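Local coordinates for PPC domain-containing protein (Pyrococcus horikoshii, PDB 2DT4), which is of unknown function but belongs to the plant- and prokaryote-conserved (PPC) domain family and assembles as a trimer, at residues 10-14 with 29-35; 37-43 with 115-121; 78-82 with 125-129; 88-92 with 103-107. One frame throughout, in Å; residues are numbered along the deposited sequence.

Contact 1 (10-14 with 29-35); sequences RTYLF and FCKKEGI
An arginine side chain from a β-strand takes hold of a helix C-terminus here: both R10 NH1 (2.9 Å) and R10 NH2 (2.8 Å) donate to the backbone carbonyl E33 O. The helix ends in a Schellman motif, with G34 at positive phi (67/38), I35 N bonded to C30 O at 2.9 Å and G34 N more weakly to K31 O at 3.3 Å. This is helix-on-sheet packing. The axes of strand 10-14 and helix 29-33 come within 12.4 Å, crossing at 141°, with R10 nearest I35 and Y12 nearest F29. The strand is extended, and R10, Y12 and F14 point toward the helix; T11 and L13 are out of its reach and pack on L8 and L121 of the second subunit, T11 also bonding to Q119 of its own chain. A strand of that subunit pairs with T11 and Y12, continuing the sheet. F29 (chi1 t) drives its ring edge into the face of Y12 (chi1 m), a T-shaped pair with centroids 4.8 Å apart and planes at 88°. F14 (chi1 p) completes the aromatic cluster, F14 CE2 lying 3.9 Å from F29 CZ, while I35 CD1 reaches Y12 CE2 at 3.5 Å. Y12 OH donates to E33 OE2 at 2.7 Å. R10 NH2 makes a salt bridge to the same E33 OE2 at 3.6 Å, and a water spans the pair, 2.9 Å from R10 NH2 and 3.0 Å from E33 OE2.

Contact 2 (37-43 with 115-121); sequences TAIINGI and EIFLQEL
Two extended strands run antiparallel, at 167° with axes 4.6 Å apart, in the register A38-E120, I40-L118, G42-I116. Those are non-hydrogen-bonded pairs; the hydrogen-bonded pairs I39-Q119, N41-F117 and, beyond G42, I43-E115 each have both bonds: I39 N to Q119 O (3.0 Å) and Q119 N to I39 O (2.9 Å), N41 N to F117 O (3.0 Å) and F117 N to N41 O (2.8 Å), I43 N to E115 O (3.1 Å) and E115 N to I43 O (2.8 Å). L121 N adds a bond to T37 O at 2.9 Å. The outward backbone serves the flanking strands: A38 and I40 bond to V79 and G77, while I116, L118 and E120 bond to F14, Y12 and G9. Buried carboxylates are matched too, E120 by R10 and K122, and E115 by R128 and N78 of the second subunit. A38 CB meets L118 CD2 (3.6 Å) and I40 CG2 meets L118 CD1 (3.7 Å) on the face that carries helix 22-33. On the other face I39 (chi1 p) brings CD1 to F117 CE1 at 4.1 Å. A CB on G42 would clash with I116 CD1. These are interior strands of a mixed β-sheet, one face against a helix and the other against neighbouring subunits of the PPC trimer.

Contact 3 (78-82 with 125-129); sequences NVSLK and KIERK
R128, the residue most deeply covered, lies along strand 78-82 with chi1 m and its next two torsions trans. Its backbone R128 N donates to L81 O at 2.9 Å, and at the far end R128 NH1 donates to N78 OD1, also at 2.9 Å. E115 of the third subunit forms a salt bridge with the same guanidinium and accepts a hydrogen bond from N78 ND2, so this corner is finished across the trimer interface. L81 (-63/133, chi1 t) lays CD2 3.6 Å from E127 CD. The short, weakly bonded strand at about 127-128 lies loosely beside the end of strand 69-82 in parallel sense, the touching parts running 68° apart, with R128 N to L81 O as the direct backbone bond. Nearby, one water accepts from L81 N at 3.0 Å and donates to I126 O at 2.7 Å. S80 (chi1 p) packs its CB 3.6 Å from I126 O; its OG is hydrogen-bonded to W138 NE1 and to a second water at 2.8 Å, which accepts from R128 NE at 2.9 Å.

Contact 4 (88-92 with 103-107); sequences VHAHV and GGHLV
Two backbone hydrogen bonds close the hairpin, V92 N to G104 O at 2.9 Å and G104 N to V92 O at 3.1 Å, and a third, L106 N to A90 O at 2.8 Å, continues past the corner. They set an antiparallel register of V92 with G104 and H91 with H105 (CA-CA 4.2 Å). Only one direct bond joins A90 and L106; a water bridges the other side, accepting from A90 N at 2.9 Å and donating to L106 O at 2.8 Å. Here the chain turns a corner at H105, and the strand beginning near L106 joins a second sheet with strand 49-55. G103 is almost fully extended (174/177); a CB there would lie 2.5 Å from V92 O. On one side of strand 88-92 three histidines gather. H105 CA stands over the H91 ring in a CH-pi contact, 3.8 Å from its centroid, and the H89 (chi1 t) and H105 (chi1 t) rings lie obliquely, centroids 5.0 Å apart. L106 (chi1 t) points toward strand 88-92, L106 CD1 touching V92 CG2 at 3.9 Å. H89 NE2 bonds to a glycerol, probably from the crystallisation liquor, and H89 packs on E115 of the third subunit; the cluster is consistent with a polar pocket at the subunit interface, of unknown role.

How the contacts relate
From the N terminus, contact 1 closes first: strand 5-16 runs into helix 22-33, which folds back onto it, and this loop is complete before the others open. Contact 2 then spans some seventy residues, setting strand 38-46 beside strand 114-123, itself the neighbour of 5-16. Contact 3 starts within that span and ends beyond it, so the two cross, tying the tail after strand 114-123 to strand 69-82. Contact 4 is a short hairpin closure lying within the spans of both 2 and 3. Y12 N to L118 O, A38 O to V79 N and N78 N to H89 O link the contacts successively across the large sheet; contact 4 leads on into the smaller one.

Contact 1 (10-14 with 29-35)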
# COMPACT_ATOMS: atom_id res chain seq x y z
N ARG A 10 3.66 -12.64 -14.34
CA ARG A 10 3.41 -11.46 -15.15
C ARG A 10 3.10 -10.26 -14.27
O ARG A 10 2.52 -10.41 -13.18
CB ARG A 10 2.28 -11.74 -16.15
CG ARG A 10 2.68 -12.78 -17.20
CD ARG A 10 1.53 -13.32 -17.97
NE ARG A 10 0.69 -14.19 -17.15
CZ ARG A 10 -0.55 -14.61 -17.45
NH1 ARG A 10 -1.17 -15.42 -16.58
NH2 ARG A 10 -1.14 -14.24 -18.57
N THR A 11 3.51 -9.11 -14.75
CA THR A 11 3.40 -7.83 -14.04
C THR A 11 2.57 -6.84 -14.89
O THR A 11 2.76 -6.74 -16.10
CB THR A 11 4.81 -7.28 -13.81
OG1 THR A 11 5.61 -8.25 -13.12
CG2 THR A 11 4.76 -6.04 -12.94
N TYR A 12 1.66 -6.10 -14.25
CA TYR A 12 0.76 -5.19 -14.95
C TYR A 12 0.55 -3.86 -14.23
O TYR A 12 0.60 -3.78 -13.00
CB TYR A 12 -0.62 -5.83 -15.13
CG TYR A 12 -0.66 -7.22 -15.76
CD1 TYR A 12 -0.98 -7.38 -17.10
CD2 TYR A 12 -0.42 -8.37 -15.01
CE1 TYR A 12 -1.06 -8.64 -17.67
CE2 TYR A 12 -0.53 -9.62 -15.57
CZ TYR A 12 -0.83 -9.74 -16.90
OH TYR A 12 -0.96 -11.01 -17.45
N LEU A 13 0.30 -2.82 -15.01
CA LEU A 13 -0.04 -1.50 -14.52
C LEU A 13 -1.00 -0.91 -15.53
O LEU A 13 -0.66 -0.85 -16.71
CB LEU A 13 1.22 -0.61 -14.39
CG LEU A 13 0.92 0.79 -13.84
CD1 LEU A 13 0.31 0.74 -12.44
CD2 LEU A 13 2.19 1.62 -13.87
N PHE A 14 -2.19 -0.53 -15.07
CA PHE A 14 -3.25 -0.13 -16.00
C PHE A 14 -4.27 0.77 -15.35
O PHE A 14 -4.43 0.78 -14.10
CB PHE A 14 -3.96 -1.36 -16.61
CG PHE A 14 -4.44 -2.37 -15.61
CD1 PHE A 14 -5.63 -2.20 -14.92
CD2 PHE A 14 -3.68 -3.47 -15.33
CE1 PHE A 14 -6.04 -3.13 -13.96
CE2 PHE A 14 -4.08 -4.40 -14.40
CZ PHE A 14 -5.26 -4.23 -13.69
N PHE A 29 -10.41 -9.35 -15.56
CA PHE A 29 -9.03 -9.23 -16.06
C PHE A 29 -8.27 -10.56 -15.79
O PHE A 29 -7.63 -11.12 -16.70
CB PHE A 29 -8.35 -8.01 -15.44
CG PHE A 29 -6.88 -7.95 -15.69
CD1 PHE A 29 -6.02 -8.55 -14.79
CD2 PHE A 29 -6.35 -7.29 -16.78
CE1 PHE A 29 -4.66 -8.48 -14.97
CE2 PHE A 29 -4.97 -7.27 -16.96
CZ PHE A 29 -4.16 -7.91 -16.05
N CYS A 30 -8.29 -11.04 -14.55
CA CYS A 30 -7.57 -12.24 -14.20
C CYS A 30 -8.14 -13.43 -14.97
O CYS A 30 -7.39 -14.27 -15.41
CB CYS A 30 -7.57 -12.50 -12.69
SG CYS A 30 -6.62 -11.26 -11.77
N LYS A 31 -9.46 -13.50 -15.17
CA LYS A 31 -10.01 -14.61 -15.96
C LYS A 31 -9.47 -14.62 -17.37
O LYS A 31 -9.08 -15.68 -17.89
CB LYS A 31 -11.53 -14.58 -15.96
CG LYS A 31 -12.11 -14.93 -14.64
CD LYS A 31 -13.63 -14.98 -14.71
CE LYS A 31 -14.17 -15.36 -13.39
NZ LYS A 31 -15.68 -15.44 -13.41
N LYS A 32 -9.44 -13.45 -17.98
CA LYS A 32 -8.94 -13.30 -19.33
C LYS A 32 -7.48 -13.69 -19.42
O LYS A 32 -7.08 -14.40 -20.35
CB LYS A 32 -9.12 -11.87 -19.82
CG LYS A 32 -8.68 -11.69 -21.26
CD LYS A 32 -9.26 -12.73 -22.19
CE LYS A 32 -8.90 -12.44 -23.64
NZ LYS A 32 -7.43 -12.21 -23.83
N GLU A 33 -6.68 -13.24 -18.47
CA GLU A 33 -5.24 -13.49 -18.51
C GLU A 33 -4.84 -14.87 -18.00
O GLU A 33 -3.67 -15.25 -18.07
CB GLU A 33 -4.51 -12.44 -17.66
CG GLU A 33 -4.62 -11.03 -18.20
CD GLU A 33 -3.87 -10.87 -19.50
OE1 GLU A 33 -4.53 -10.53 -20.50
OE2 GLU A 33 -2.65 -11.13 -19.57
N GLY A 34 -5.78 -15.61 -17.43
CA GLY A 34 -5.43 -16.86 -16.78
C GLY A 34 -4.58 -16.67 -15.53
O GLY A 34 -3.66 -17.46 -15.26
N ILE A 35 -4.88 -15.62 -14.76
CA ILE A 35 -4.21 -15.39 -13.50
C ILE A 35 -5.02 -16.00 -12.37
O ILE A 35 -6.24 -15.76 -12.26
CB ILE A 35 -4.02 -13.86 -13.24
CG1 ILE A 35 -3.07 -13.24 -14.28
CG2 ILE A 35 -3.52 -13.56 -11.80
CD1 ILE A 35 -3.14 -11.70 -14.37
O HOH W 1 -0.79 -12.90 -21.15

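Contact 2 (37-43 with 115-121)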
# COMPACT_ATOMS: atom_id res chain seq x y z
N THR A 37 -3.31 -16.33 -8.96
CA THR A 37 -2.78 -15.72 -7.74
C THR A 37 -2.05 -14.42 -8.06
O THR A 37 -1.23 -14.40 -8.95
CB THR A 37 -1.79 -16.69 -7.03
OG1 THR A 37 -2.42 -17.98 -6.84
CG2 THR A 37 -1.40 -16.17 -5.66
N ALA A 38 -2.32 -13.37 -7.30
CA ALA A 38 -1.65 -12.09 -7.52
C ALA A 38 -1.78 -11.21 -6.29
O ALA A 38 -2.59 -11.45 -5.40
CB ALA A 38 -2.28 -11.37 -8.68
N ILE A 39 -1.04 -10.12 -6.35
CA ILE A 39 -1.12 -9.09 -5.32
C ILE A 39 -1.47 -7.85 -6.13
O ILE A 39 -1.12 -7.71 -7.31
CB ILE A 39 0.07 -8.87 -4.36
CG1 ILE A 39 1.38 -8.59 -5.12
CG2 ILE A 39 0.18 -10.08 -3.45
CD1 ILE A 39 1.65 -7.14 -5.41
N ILE A 40 -2.23 -6.96 -5.50
CA ILE A 40 -2.68 -5.72 -6.12
C ILE A 40 -2.45 -4.52 -5.23
O ILE A 40 -2.53 -4.59 -3.99
CB ILE A 40 -4.17 -5.77 -6.53
CG1 ILE A 40 -5.06 -6.23 -5.37
CG2 ILE A 40 -4.34 -6.74 -7.69
CD1 ILE A 40 -6.54 -6.38 -5.76
N ASN A 41 -2.30 -3.38 -5.89
CA ASN A 41 -2.21 -2.13 -5.13
C ASN A 41 -2.74 -1.11 -6.11
O ASN A 41 -2.66 -1.30 -7.31
CB ASN A 41 -0.89 -1.76 -4.48
CG ASN A 41 0.06 -1.03 -5.38
OD1 ASN A 41 -0.33 -0.16 -6.17
ND2 ASN A 41 1.33 -1.35 -5.25
N GLY A 42 -3.35 -0.05 -5.61
CA GLY A 42 -3.74 1.03 -6.49
C GLY A 42 -4.33 2.24 -5.81
O GLY A 42 -4.48 2.27 -4.59
N ILE A 43 -4.61 3.22 -6.65
CA ILE A 43 -5.16 4.52 -6.27
C ILE A 43 -6.16 4.98 -7.32
O ILE A 43 -6.27 4.41 -8.41
CB ILE A 43 -4.02 5.59 -6.12
CG1 ILE A 43 -3.24 5.78 -7.43
CG2 ILE A 43 -3.07 5.22 -4.94
CD1 ILE A 43 -2.21 6.91 -7.38
N GLU A 115 -5.99 3.29 -10.98
CA GLU A 115 -4.69 3.01 -11.52
C GLU A 115 -4.19 1.87 -10.65
O GLU A 115 -3.84 2.06 -9.47
CB GLU A 115 -3.78 4.24 -11.48
CG GLU A 115 -4.31 5.32 -12.42
CD GLU A 115 -3.64 6.67 -12.30
OE1 GLU A 115 -2.73 6.86 -11.47
OE2 GLU A 115 -4.04 7.60 -13.04
N ILE A 116 -4.27 0.69 -11.24
CA ILE A 116 -3.96 -0.56 -10.55
C ILE A 116 -2.65 -1.24 -11.01
O ILE A 116 -2.39 -1.37 -12.23
CB ILE A 116 -5.15 -1.52 -10.81
CG1 ILE A 116 -6.52 -0.94 -10.38
CG2 ILE A 116 -4.90 -2.87 -10.16
CD1 ILE A 116 -6.63 -0.40 -8.97
N PHE A 117 -1.92 -1.72 -10.00
CA PHE A 117 -0.71 -2.50 -10.17
C PHE A 117 -1.07 -3.92 -9.75
O PHE A 117 -1.66 -4.14 -8.70
CB PHE A 117 0.45 -2.00 -9.30
CG PHE A 117 1.64 -2.90 -9.33
CD1 PHE A 117 1.95 -3.72 -8.26
CD2 PHE A 117 2.46 -2.95 -10.46
CE1 PHE A 117 3.07 -4.57 -8.30
CE2 PHE A 117 3.58 -3.79 -10.49
CZ PHE A 117 3.88 -4.58 -9.41
N LEU A 118 -0.71 -4.89 -10.60
CA LEU A 118 -1.03 -6.28 -10.34
C LEU A 118 0.18 -7.15 -10.63
O LEU A 118 0.76 -7.06 -11.72
CB LEU A 118 -2.22 -6.71 -11.18
CG LEU A 118 -2.75 -8.09 -10.85
CD1 LEU A 118 -4.23 -8.15 -11.16
CD2 LEU A 118 -2.03 -9.22 -11.59
N GLN A 119 0.59 -7.97 -9.66
CA GLN A 119 1.75 -8.84 -9.79
C GLN A 119 1.29 -10.27 -9.59
O GLN A 119 0.94 -10.68 -8.47
CB GLN A 119 2.86 -8.46 -8.78
CG GLN A 119 4.03 -9.44 -8.76
CD GLN A 119 4.73 -9.47 -10.11
OE1 GLN A 119 4.72 -10.51 -10.82
NE2 GLN A 119 5.29 -8.35 -10.51
N GLU A 120 1.37 -11.04 -10.67
CA GLU A 120 1.02 -12.44 -10.61
C GLU A 120 2.09 -13.20 -9.85
O GLU A 120 3.27 -12.86 -9.97
CB GLU A 120 0.92 -13.01 -12.04
CG GLU A 120 0.66 -14.49 -12.12
CD GLU A 120 0.67 -15.01 -13.53
OE1 GLU A 120 -0.15 -15.93 -13.79
OE2 GLU A 120 1.48 -14.53 -14.36
N LEU A 121 1.68 -14.21 -9.08
CA LEU A 121 2.58 -15.11 -8.36
C LEU A 121 2.32 -16.54 -8.80
O LEU A 121 1.17 -16.93 -9.02
CB LEU A 121 2.30 -15.00 -6.87
CG LEU A 121 2.52 -13.62 -6.25
CD1 LEU A 121 2.23 -13.67 -4.76
CD2 LEU A 121 3.91 -13.01 -6.52

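Contact 3 (78-82 with 125-129)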
# COMPACT_ATOMS: atom_id res chain seq x y z
N ASN A 78 -5.38 -8.90 -2.82
CA ASN A 78 -4.83 -10.06 -3.49
C ASN A 78 -5.90 -10.77 -4.32
O ASN A 78 -7.10 -10.53 -4.15
CB ASN A 78 -4.19 -11.01 -2.45
CG ASN A 78 -5.13 -11.39 -1.35
OD1 ASN A 78 -6.17 -12.01 -1.63
ND2 ASN A 78 -4.83 -10.98 -0.10
N VAL A 79 -5.43 -11.62 -5.23
CA VAL A 79 -6.25 -12.51 -6.05
C VAL A 79 -5.81 -13.93 -5.72
O VAL A 79 -4.61 -14.22 -5.61
CB VAL A 79 -6.09 -12.23 -7.57
CG1 VAL A 79 -7.05 -13.13 -8.36
CG2 VAL A 79 -6.35 -10.77 -7.92
N SER A 80 -6.78 -14.81 -5.51
CA SER A 80 -6.49 -16.22 -5.24
C SER A 80 -7.68 -17.06 -5.61
O SER A 80 -8.77 -16.56 -5.73
CB SER A 80 -6.05 -16.44 -3.78
OG SER A 80 -7.03 -16.06 -2.86
N LEU A 81 -7.44 -18.32 -5.84
CA LEU A 81 -8.51 -19.24 -6.20
C LEU A 81 -9.54 -19.39 -5.08
O LEU A 81 -9.19 -19.57 -3.93
CB LEU A 81 -7.90 -20.61 -6.50
CG LEU A 81 -8.74 -21.81 -6.87
CD1 LEU A 81 -9.39 -21.64 -8.22
CD2 LEU A 81 -7.85 -23.06 -6.87
N LYS A 82 -10.82 -19.31 -5.43
CA LYS A 82 -11.91 -19.63 -4.52
C LYS A 82 -12.99 -20.30 -5.36
O LYS A 82 -13.45 -19.75 -6.37
CB LYS A 82 -12.50 -18.40 -3.83
CG LYS A 82 -13.62 -18.68 -2.83
CD LYS A 82 -14.17 -17.40 -2.30
CE LYS A 82 -15.31 -17.55 -1.31
NZ LYS A 82 -15.78 -16.16 -0.90
N LYS A 125 -0.28 -24.19 -4.37
CA LYS A 125 -1.65 -23.81 -4.20
C LYS A 125 -1.78 -22.86 -3.03
O LYS A 125 -1.09 -23.00 -2.00
CB LYS A 125 -2.50 -25.05 -3.99
CG LYS A 125 -2.68 -25.81 -5.30
CD LYS A 125 -3.62 -26.97 -5.14
CE LYS A 125 -3.54 -27.89 -6.34
NZ LYS A 125 -3.92 -29.27 -5.91
N ILE A 126 -2.72 -21.94 -3.21
CA ILE A 126 -3.04 -20.94 -2.19
C ILE A 126 -4.51 -20.61 -2.44
O ILE A 126 -4.86 -19.81 -3.29
CB ILE A 126 -2.09 -19.70 -2.18
CG1 ILE A 126 -2.42 -18.74 -1.05
CG2 ILE A 126 -2.06 -18.98 -3.50
CD1 ILE A 126 -1.38 -17.65 -0.89
N GLU A 127 -5.37 -21.38 -1.80
CA GLU A 127 -6.81 -21.31 -2.08
C GLU A 127 -7.66 -20.90 -0.88
O GLU A 127 -7.39 -21.35 0.26
CB GLU A 127 -7.17 -22.74 -2.52
CG GLU A 127 -8.61 -22.94 -2.96
CD GLU A 127 -8.85 -24.30 -3.60
OE1 GLU A 127 -7.88 -25.10 -3.80
OE2 GLU A 127 -10.04 -24.55 -3.90
N ARG A 128 -8.67 -20.06 -1.13
CA ARG A 128 -9.60 -19.65 -0.09
C ARG A 128 -10.65 -20.73 0.11
O ARG A 128 -11.35 -21.10 -0.83
CB ARG A 128 -10.30 -18.36 -0.42
CG ARG A 128 -9.43 -17.14 -0.43
CD ARG A 128 -10.19 -15.84 -0.57
NE ARG A 128 -9.25 -14.72 -0.57
CZ ARG A 128 -8.65 -14.23 0.52
NH1 ARG A 128 -7.76 -13.26 0.38
NH2 ARG A 128 -8.91 -14.68 1.73
N LYS A 129 -10.72 -21.25 1.32
CA LYS A 129 -11.72 -22.26 1.67
C LYS A 129 -12.46 -21.83 2.90
O LYS A 129 -11.94 -21.07 3.73
CB LYS A 129 -11.07 -23.62 1.87
CG LYS A 129 -10.37 -24.16 0.63
CD LYS A 129 -9.75 -25.52 0.83
CE LYS A 129 -8.90 -25.95 -0.36
NZ LYS A 129 -7.92 -27.04 -0.05
O HOH W 2 -8.06 -13.41 -2.92
O HOH W 3 -4.60 -19.18 -5.90

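Contact 4 (88-92 with 103-107)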
# COMPACT_ATOMS: atom_id res chain seq x y z
N VAL A 88 -11.09 -11.86 -5.81
CA VAL A 88 -10.41 -10.63 -5.45
C VAL A 88 -10.81 -10.21 -4.03
O VAL A 88 -11.99 -10.10 -3.71
CB VAL A 88 -10.72 -9.50 -6.45
CG1 VAL A 88 -9.77 -8.32 -6.21
CG2 VAL A 88 -10.60 -10.01 -7.88
N HIS A 89 -9.81 -10.01 -3.17
CA HIS A 89 -10.03 -9.56 -1.80
C HIS A 89 -9.18 -8.34 -1.60
O HIS A 89 -7.97 -8.40 -1.74
CB HIS A 89 -9.68 -10.63 -0.78
CG HIS A 89 -10.04 -10.28 0.62
ND1 HIS A 89 -11.21 -9.61 0.93
CD2 HIS A 89 -9.38 -10.46 1.79
CE1 HIS A 89 -11.27 -9.42 2.24
NE2 HIS A 89 -10.18 -9.93 2.78
N ALA A 90 -9.82 -7.21 -1.30
CA ALA A 90 -9.09 -5.97 -1.08
C ALA A 90 -9.69 -5.10 -0.00
O ALA A 90 -10.87 -5.16 0.28
CB ALA A 90 -8.98 -5.18 -2.36
N HIS A 91 -8.85 -4.25 0.58
CA HIS A 91 -9.27 -3.24 1.57
C HIS A 91 -8.92 -1.89 1.00
O HIS A 91 -7.97 -1.75 0.23
CB HIS A 91 -8.56 -3.41 2.92
CG HIS A 91 -9.08 -4.56 3.73
ND1 HIS A 91 -9.44 -4.43 5.04
CD2 HIS A 91 -9.34 -5.84 3.39
CE1 HIS A 91 -9.85 -5.60 5.51
NE2 HIS A 91 -9.79 -6.47 4.53
N VAL A 92 -9.75 -0.90 1.36
CA VAL A 92 -9.53 0.46 0.81
C VAL A 92 -9.59 1.50 1.90
O VAL A 92 -10.30 1.36 2.89
CB VAL A 92 -10.60 0.80 -0.26
CG1 VAL A 92 -10.38 -0.01 -1.52
CG2 VAL A 92 -12.00 0.64 0.30
N GLY A 103 -12.83 3.73 5.63
CA GLY A 103 -12.32 2.55 5.01
C GLY A 103 -12.69 1.25 5.66
O GLY A 103 -13.28 1.20 6.76
N GLY A 104 -12.24 0.18 5.01
CA GLY A 104 -12.51 -1.16 5.48
C GLY A 104 -12.30 -2.12 4.34
O GLY A 104 -11.62 -1.80 3.35
N HIS A 105 -12.92 -3.30 4.42
CA HIS A 105 -12.94 -4.24 3.31
C HIS A 105 -13.72 -3.62 2.16
O HIS A 105 -14.78 -3.03 2.38
CB HIS A 105 -13.61 -5.52 3.79
CG HIS A 105 -14.07 -6.43 2.70
ND1 HIS A 105 -15.36 -6.89 2.60
CD2 HIS A 105 -13.39 -6.98 1.67
CE1 HIS A 105 -15.45 -7.69 1.56
NE2 HIS A 105 -14.27 -7.76 0.98
N LEU A 106 -13.26 -3.76 0.91
CA LEU A 106 -14.01 -3.24 -0.22
C LEU A 106 -15.07 -4.25 -0.63
O LEU A 106 -14.75 -5.36 -1.02
CB LEU A 106 -13.10 -2.95 -1.42
CG LEU A 106 -13.83 -2.35 -2.62
CD1 LEU A 106 -14.46 -0.99 -2.32
CD2 LEU A 106 -12.86 -2.26 -3.79
N VAL A 107 -16.32 -3.85 -0.51
CA VAL A 107 -17.46 -4.67 -0.90
C VAL A 107 -17.78 -4.45 -2.38
O VAL A 107 -17.95 -5.41 -3.12
CB VAL A 107 -18.70 -4.38 -0.02
CG1 VAL A 107 -19.93 -5.16 -0.55
CG2 VAL A 107 -18.37 -4.76 1.41
O HOH W 4 -12.66 -7.12 -1.60